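Local coordinates for acyl-CoA-binding domain-containing protein 1 (Oryza sativa Japonica Group, PDB 5H3G) that binds medium- and long-chain acyl-CoA esters with high affinity, binds phosphatidic acid and phosphatidylcholine in vitro, and may take part in phospholipid biosynthesis, at residues T24-E27 with N28-I31; R55-A58 with K59-W63; S76-I79 with T80-Q84. All coordinates share one frame; numbering follows the deposited sequence.

From the N terminus, helix 4-17 comes first, and interaction 1 then starts helix 26-41 with a serine N-cap. Interaction 2 starts helix 57-64 with an aspartate N-cap, and interaction 3 is a mid-helix turn of helix 71-92. Each contact is local, joins adjoining residues and closes no long loop; the three lie in series, neither nested nor crossed. Leu-30 ties interaction 1 to interaction 2, its CD2 lying 3.7 Å from Lys-59 N, while in the modelled conformer Ile-31 CG2 packs 3.6 Å from Lys-81 NZ of interaction 3. Interactions 2 and 3 do not touch; their centres are about 20 Å apart, on opposite sides of the chain's centre.

Interaction 1 of 3, residues T24-E27 with N28-I31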
loop_
_atom_site.group_PDB
_atom_site.type_symbol
_atom_site.label_atom_id
_atom_site.label_comp_id
_atom_site.label_asym_id
_atom_site.label_seq_id
_atom_site.Cartn_x
_atom_site.Cartn_y
_atom_site.Cartn_z
ATOM N N THR A 24 -2.412 3.912 13.310
ATOM C CA THR A 24 -1.557 2.957 12.611
ATOM C C THR A 24 -0.202 3.582 12.290
ATOM O O THR A 24 -0.126 4.702 11.776
ATOM C CB THR A 24 -2.244 2.488 11.326
ATOM O OG1 THR A 24 -3.479 1.835 11.663
ATOM C CG2 THR A 24 -1.353 1.512 10.565
ATOM N N SER A 25 0.866 2.860 12.631
ATOM C CA SER A 25 2.219 3.366 12.450
ATOM C C SER A 25 2.434 3.843 11.027
ATOM O O SER A 25 2.021 3.194 10.063
ATOM C CB SER A 25 3.254 2.288 12.780
ATOM O OG SER A 25 4.570 2.746 12.470
ATOM N N ASN A 26 3.123 4.975 10.901
ATOM C CA ASN A 26 3.445 5.480 9.574
ATOM C C ASN A 26 4.338 4.516 8.795
ATOM O O ASN A 26 4.326 4.535 7.558
ATOM C CB ASN A 26 4.105 6.850 9.685
ATOM C CG ASN A 26 4.149 7.579 8.357
ATOM O OD1 ASN A 26 5.220 7.983 7.888
ATOM N ND2 ASN A 26 2.979 7.756 7.739
ATOM N N GLU A 27 5.116 3.666 9.483
ATOM C CA GLU A 27 5.881 2.645 8.767
ATOM C C GLU A 27 4.956 1.793 7.909
ATOM O O GLU A 27 5.236 1.532 6.731
ATOM C CB GLU A 27 6.659 1.763 9.755
ATOM C CG GLU A 27 7.701 2.505 10.564
ATOM C CD GLU A 27 8.372 1.630 11.617
ATOM O OE1 GLU A 27 9.318 2.121 12.262
ATOM O OE2 GLU A 27 7.963 0.461 11.797
ATOM N N ASN A 28 3.827 1.380 8.481
ATOM C CA ASN A 28 2.889 0.527 7.770
ATOM C C ASN A 28 2.065 1.318 6.768
ATOM O O ASN A 28 1.782 0.813 5.677
ATOM C CB ASN A 28 2.009 -0.198 8.785
ATOM C CG ASN A 28 2.833 -1.062 9.697
ATOM O OD1 ASN A 28 3.265 -0.617 10.762
ATOM N ND2 ASN A 28 3.127 -2.286 9.250
ATOM N N LYS A 29 1.708 2.566 7.097
ATOM C CA LYS A 29 1.017 3.406 6.125
ATOM C C LYS A 29 1.851 3.568 4.860
ATOM O O LYS A 29 1.314 3.555 3.745
ATOM C CB LYS A 29 0.696 4.775 6.732
ATOM C CG LYS A 29 -0.363 4.698 7.824
ATOM C CD LYS A 29 -0.892 6.083 8.175
ATOM C CE LYS A 29 -1.825 6.013 9.375
ATOM N NZ LYS A 29 -2.390 7.346 9.760
ATOM N N LEU A 30 3.174 3.684 5.013
ATOM C CA LEU A 30 4.040 3.853 3.847
ATOM C C LEU A 30 4.092 2.583 3.010
ATOM O O LEU A 30 4.092 2.649 1.775
ATOM C CB LEU A 30 5.444 4.266 4.292
ATOM C CG LEU A 30 5.617 5.708 4.759
ATOM C CD1 LEU A 30 6.938 5.876 5.481
ATOM C CD2 LEU A 30 5.522 6.653 3.539
ATOM N N ILE A 31 4.141 1.421 3.668
ATOM C CA ILE A 31 4.133 0.157 2.937
ATOM C C ILE A 31 2.854 0.028 2.119
ATOM O O ILE A 31 2.886 -0.341 0.938
ATOM C CB ILE A 31 4.314 -1.020 3.909
ATOM C CG1 ILE A 31 5.760 -1.062 4.409
ATOM C CG2 ILE A 31 3.925 -2.337 3.240
ATOM C CD1 ILE A 31 5.942 -1.870 5.657
HETATM O O HOH W 1 5.866 -1.379 11.687
#
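The N-terminal cap of helix 26-41 is formed here: Ser-25 holds the N-cap position, and its carbonyl accepts from the amides of the first turn. Ser-25 OG, anti to its own backbone N (chi1 174°), accepts from Glu-27 N at 3.2 Å, the capping bond. Ser-25 O receives Lys-29 N at 3.0 Å in the carbonyl plane, with a nearly straight N-H...O angle of 164°, and a weak second bond from Asn-28 N. Leu-30 N to Asn-26 O and Ile-31 N to Glu-27 O continue the alpha-helical pattern. Lys-29 runs extended back past the cap, so that its CE lies 3.2 Å from Thr-24 O and its NZ bonds to Glu-22 O in the preceding loop. An alanine in place of Lys-29 would remove that arm, and Glu-22 O would probably lose its ammonium partner while the Thr-24 carbonyl lost its aliphatic cover. Leu-30 CD1 comes within 3.6 Å of Asn-26 OD1, the two side chains set at a slant. On another side of the turn, one water donates to both Glu-27 OE2 and Asn-28 OD1, bridging carboxylate and amide. Leu-30 packs on Ala-58 and Lys-59 of helix 57-64, whereas Asn-28 touches Leu-85 and, in the modelled conformer, Ile-31 touches Lys-81, both of helix 71-92.

Interaction 2 of 3, residues R55-A58 with K59-W63; sequences RDRA and KWDAW
Asp-56 caps the start of helix 57-64 by turning its carboxylate forward to the first turn, where OD1 accepts from Lys-59 N at 2.9 Å. With CG anti to the backbone N (chi1 -173°), OD1 reaches this amide, which meets it from 53° above the carboxylate plane. Asp-56 O also takes Trp-60 N at 3.2 Å in a nearly straight bond (170°). Arg-57 O accepts from Asp-61 N at 2.8 Å, and Ala-58 O from Ala-62 N. The Lys-59 and Asp-56 side chains cross at about a right angle, with Lys-59 CG 3.7 Å from Asp-56 OD2, but NZ stays 4.8 Å from OD2. Arg-57 CG approaches Asp-61 OD2 to 3.4 Å, yet their charged ends have other mates: Asp-61 OD1 forms a salt bridge with Arg-48, and Arg-57 NE donates to Pro-49 O. Arg-55 NH2 lies 3.5 Å from Trp-60 CD1, guanidinium and indole planes nearly perpendicular, and donates to Ala-47 O; Trp-60 NE1 makes a weak hydrogen bond to Thr-46 OG1. The carboxylate at the helix's positive end probably stabilises it, while the Lys-59 ammonium, not in contact with that carboxylate, would be compatible with the acyl-CoA-binding role assigned by similarity.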
loop_
_atom_site.group_PDB
_atom_site.type_symbol
_atom_site.label_atom_id
_atom_site.label_comp_id
_atom_site.label_asym_id
_atom_site.label_seq_id
_atom_site.Cartn_x
_atom_site.Cartn_y
_atom_site.Cartn_z
ATOM N N ARG A 55 7.791 17.675 -2.012
ATOM C CA ARG A 55 7.354 16.311 -2.283
ATOM C C ARG A 55 7.875 15.354 -1.213
ATOM O O ARG A 55 9.033 15.430 -0.795
ATOM C CB ARG A 55 7.842 15.855 -3.661
ATOM C CG ARG A 55 7.192 16.559 -4.845
ATOM C CD ARG A 55 7.957 16.256 -6.123
ATOM N NE ARG A 55 7.905 14.842 -6.484
ATOM C CZ ARG A 55 8.920 14.175 -7.023
ATOM N NH1 ARG A 55 10.074 14.786 -7.241
ATOM N NH2 ARG A 55 8.789 12.892 -7.331
ATOM N N ASP A 56 7.010 14.434 -0.794
ATOM C CA ASP A 56 7.290 13.503 0.299
ATOM C C ASP A 56 8.263 12.420 -0.176
ATOM O O ASP A 56 7.879 11.533 -0.942
ATOM C CB ASP A 56 5.959 12.908 0.764
ATOM C CG ASP A 56 6.073 12.054 2.020
ATOM O OD1 ASP A 56 7.015 11.260 2.151
ATOM O OD2 ASP A 56 5.170 12.159 2.880
ATOM N N ARG A 57 9.521 12.486 0.273
ATOM C CA ARG A 57 10.506 11.491 -0.153
ATOM C C ARG A 57 10.162 10.101 0.375
ATOM O O ARG A 57 10.357 9.103 -0.326
ATOM C CB ARG A 57 11.922 11.907 0.276
ATOM C CG ARG A 57 12.987 10.806 0.115
ATOM C CD ARG A 57 14.411 11.269 0.484
ATOM N NE ARG A 57 15.090 11.869 -0.662
ATOM C CZ ARG A 57 16.408 11.871 -0.847
ATOM N NH1 ARG A 57 17.217 11.311 0.044
ATOM N NH2 ARG A 57 16.915 12.432 -1.927
ATOM N N ALA A 58 9.653 10.011 1.607
ATOM C CA ALA A 58 9.335 8.706 2.176
ATOM C C ALA A 58 8.284 7.969 1.351
ATOM O O ALA A 58 8.414 6.760 1.117
ATOM C CB ALA A 58 8.869 8.861 3.626
ATOM N N LYS A 59 7.225 8.667 0.930
ATOM C CA LYS A 59 6.210 8.046 0.082
ATOM C C LYS A 59 6.799 7.608 -1.252
ATOM O O LYS A 59 6.560 6.488 -1.713
ATOM C CB LYS A 59 5.045 9.009 -0.148
ATOM C CG LYS A 59 4.097 9.125 1.034
ATOM C CD LYS A 59 2.936 10.074 0.734
ATOM C CE LYS A 59 1.825 9.912 1.764
ATOM N NZ LYS A 59 0.703 10.881 1.563
ATOM N N TRP A 60 7.565 8.488 -1.897
ATOM C CA TRP A 60 8.171 8.118 -3.172
ATOM C C TRP A 60 9.072 6.897 -3.013
ATOM O O TRP A 60 9.016 5.957 -3.818
ATOM C CB TRP A 60 8.946 9.305 -3.730
ATOM C CG TRP A 60 9.466 9.102 -5.126
ATOM C CD1 TRP A 60 8.914 9.588 -6.276
ATOM C CD2 TRP A 60 10.653 8.396 -5.517
ATOM N NE1 TRP A 60 9.671 9.218 -7.358
ATOM C CE2 TRP A 60 10.742 8.483 -6.923
ATOM C CE3 TRP A 60 11.640 7.687 -4.821
ATOM C CZ2 TRP A 60 11.784 7.894 -7.643
ATOM C CZ3 TRP A 60 12.675 7.111 -5.538
ATOM C CH2 TRP A 60 12.735 7.214 -6.936
ATOM N N ASP A 61 9.871 6.870 -1.944
ATOM C CA ASP A 61 10.751 5.732 -1.692
ATOM C C ASP A 61 9.961 4.443 -1.504
ATOM O O ASP A 61 10.380 3.374 -1.962
ATOM C CB ASP A 61 11.620 5.998 -0.462
ATOM C CG ASP A 61 12.781 6.942 -0.749
ATOM O OD1 ASP A 61 13.083 7.221 -1.929
ATOM O OD2 ASP A 61 13.410 7.406 0.223
ATOM N N ALA A 62 8.811 4.516 -0.824
ATOM C CA ALA A 62 8.021 3.310 -0.624
ATOM C C ALA A 62 7.506 2.776 -1.952
ATOM O O ALA A 62 7.407 1.561 -2.151
ATOM C CB ALA A 62 6.855 3.599 0.327
ATOM N N TRP A 63 7.163 3.675 -2.870
ATOM C CA TRP A 63 6.662 3.267 -4.175
ATOM C C TRP A 63 7.801 2.728 -5.037
ATOM O O TRP A 63 7.676 1.670 -5.664
ATOM C CB TRP A 63 5.971 4.473 -4.817
ATOM C CG TRP A 63 5.290 4.273 -6.116
ATOM C CD1 TRP A 63 5.069 3.102 -6.781
ATOM C CD2 TRP A 63 4.713 5.308 -6.915
ATOM N NE1 TRP A 63 4.400 3.353 -7.962
ATOM C CE2 TRP A 63 4.170 4.701 -8.062
ATOM C CE3 TRP A 63 4.605 6.692 -6.769
ATOM C CZ2 TRP A 63 3.530 5.438 -9.060
ATOM C CZ3 TRP A 63 3.980 7.419 -7.765
ATOM C CH2 TRP A 63 3.450 6.791 -8.889
#

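Interaction 3 of 3, residues S76-I79 with T80-Q84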
loop_
_atom_site.group_PDB
_atom_site.type_symbol
_atom_site.label_atom_id
_atom_site.label_comp_id
_atom_site.label_asym_id
_atom_site.label_seq_id
_atom_site.Cartn_x
_atom_site.Cartn_y
_atom_site.Cartn_z
ATOM N N SER A 76 -1.908 -8.246 -5.046
ATOM C CA SER A 76 -1.682 -9.377 -4.164
ATOM C C SER A 76 -1.032 -8.950 -2.858
ATOM O O SER A 76 -1.524 -9.263 -1.765
ATOM C CB SER A 76 -0.778 -10.394 -4.883
ATOM O OG SER A 76 -1.293 -10.697 -6.152
ATOM N N ASP A 77 0.110 -8.284 -2.961
ATOM C CA ASP A 77 0.846 -7.905 -1.766
ATOM C C ASP A 77 0.045 -6.929 -0.931
ATOM O O ASP A 77 -0.008 -7.060 0.291
ATOM C CB ASP A 77 2.179 -7.288 -2.141
ATOM C CG ASP A 77 3.104 -8.279 -2.754
ATOM O OD1 ASP A 77 3.020 -9.454 -2.355
ATOM O OD2 ASP A 77 3.884 -7.883 -3.639
ATOM N N TYR A 78 -0.567 -5.933 -1.580
ATOM C CA TYR A 78 -1.386 -4.965 -0.851
ATOM C C TYR A 78 -2.429 -5.684 -0.006
ATOM O O TYR A 78 -2.586 -5.403 1.189
ATOM C CB TYR A 78 -2.050 -3.990 -1.840
ATOM C CG TYR A 78 -2.999 -3.032 -1.152
ATOM C CD1 TYR A 78 -2.530 -1.851 -0.599
ATOM C CD2 TYR A 78 -4.346 -3.346 -1.007
ATOM C CE1 TYR A 78 -3.403 -0.970 0.062
ATOM C CE2 TYR A 78 -5.221 -2.481 -0.346
ATOM C CZ TYR A 78 -4.733 -1.305 0.188
ATOM O OH TYR A 78 -5.595 -0.453 0.864
ATOM N N ILE A 79 -3.130 -6.642 -0.614
ATOM C CA ILE A 79 -4.157 -7.397 0.095
ATOM C C ILE A 79 -3.556 -8.126 1.291
ATOM O O ILE A 79 -4.113 -8.089 2.393
ATOM C CB ILE A 79 -4.866 -8.372 -0.862
ATOM C CG1 ILE A 79 -5.754 -7.589 -1.834
ATOM C CG2 ILE A 79 -5.717 -9.361 -0.085
ATOM C CD1 ILE A 79 -6.097 -8.370 -3.088
ATOM N N THR A 80 -2.410 -8.793 1.102
ATOM C CA THR A 80 -1.840 -9.541 2.223
ATOM C C THR A 80 -1.392 -8.606 3.338
ATOM O O THR A 80 -1.564 -8.924 4.521
ATOM C CB THR A 80 -0.686 -10.448 1.773
ATOM O OG1 THR A 80 0.430 -9.682 1.290
ATOM C CG2 THR A 80 -1.156 -11.400 0.692
ATOM N N LYS A 81 -0.844 -7.438 2.995
ATOM C CA LYS A 81 -0.429 -6.501 4.040
ATOM C C LYS A 81 -1.628 -5.932 4.787
ATOM O O LYS A 81 -1.592 -5.802 6.020
ATOM C CB LYS A 81 0.399 -5.361 3.436
ATOM C CG LYS A 81 1.743 -5.811 2.867
ATOM C CD LYS A 81 2.655 -6.341 3.961
ATOM C CE LYS A 81 3.988 -6.794 3.397
ATOM N NZ LYS A 81 4.507 -5.831 2.395
ATOM N N VAL A 82 -2.694 -5.579 4.063
ATOM C CA VAL A 82 -3.897 -5.052 4.713
ATOM C C VAL A 82 -4.520 -6.110 5.607
ATOM O O VAL A 82 -4.890 -5.827 6.751
ATOM C CB VAL A 82 -4.908 -4.530 3.676
ATOM C CG1 VAL A 82 -6.229 -4.203 4.360
ATOM C CG2 VAL A 82 -4.371 -3.281 3.000
ATOM N N LYS A 83 -4.610 -7.353 5.118
ATOM C CA LYS A 83 -5.158 -8.445 5.914
ATOM C C LYS A 83 -4.404 -8.604 7.226
ATOM O O LYS A 83 -5.002 -8.748 8.297
ATOM C CB LYS A 83 -5.101 -9.742 5.108
ATOM C CG LYS A 83 -5.516 -10.952 5.880
ATOM C CD LYS A 83 -6.924 -10.774 6.408
ATOM C CE LYS A 83 -7.440 -12.080 6.969
ATOM N NZ LYS A 83 -8.800 -11.921 7.552
ATOM N N GLN A 84 -3.070 -8.588 7.152
ATOM C CA GLN A 84 -2.260 -8.708 8.360
ATOM C C GLN A 84 -2.546 -7.563 9.324
ATOM O O GLN A 84 -2.753 -7.779 10.526
ATOM C CB GLN A 84 -0.781 -8.750 7.991
ATOM C CG GLN A 84 0.132 -8.886 9.186
ATOM C CD GLN A 84 1.593 -8.878 8.795
ATOM O OE1 GLN A 84 1.945 -8.541 7.659
ATOM N NE2 GLN A 84 2.454 -9.248 9.732
#
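Tyr-78 and Val-82 make a one-turn CH-pi contact on the buried side of helix 71-92, well inside the helix. Val-82 CG2 sits over one face of the Tyr-78 phenol ring, 3.7 Å from its centroid and 22° off the ring normal. The methyl is shifted toward the rim: Val-82 CG2 comes to 3.5 Å from Tyr-78 CZ, and the two side chains cross obliquely. Val-82 CG2 lies anti to the carbonyl carbon of its own residue, which points this branch back toward the ring of the preceding turn. Val-82 CG2 also lies 3.3 Å from Tyr-78 O. Tyr-78 O accepts from Val-82 N at 2.9 Å, a helical backbone bond that sets the two residues one turn apart.

In the four-helix acyl-CoA-binding fold this helix packs against both helix 4-17 and helix 26-41. Tyr-78, an acyl-CoA-binding residue by similarity, meets the Phe-10 ring and touches Ala-17; Ile-79 also faces helix 4-17, and Val-82 rests on Leu-32.

A second side-chain link lies on the outer part of the turn. In the modelled conformer Thr-80 OG1 donates to Asp-77 O at 2.8 Å. Lys-81 N donates to the same Asp-77 O at 2.9 Å, so two donors grip one carbonyl, the second grip depending on that conformer of Thr-80. The amide arrives nearly end-on, whereas the hydroxyl comes in from the side, at a C=O...O angle of 116°. Thr-80 chi1 of 65° puts OG1 between its own N and carbonyl carbon, the rotation that carries it back to Asp-77.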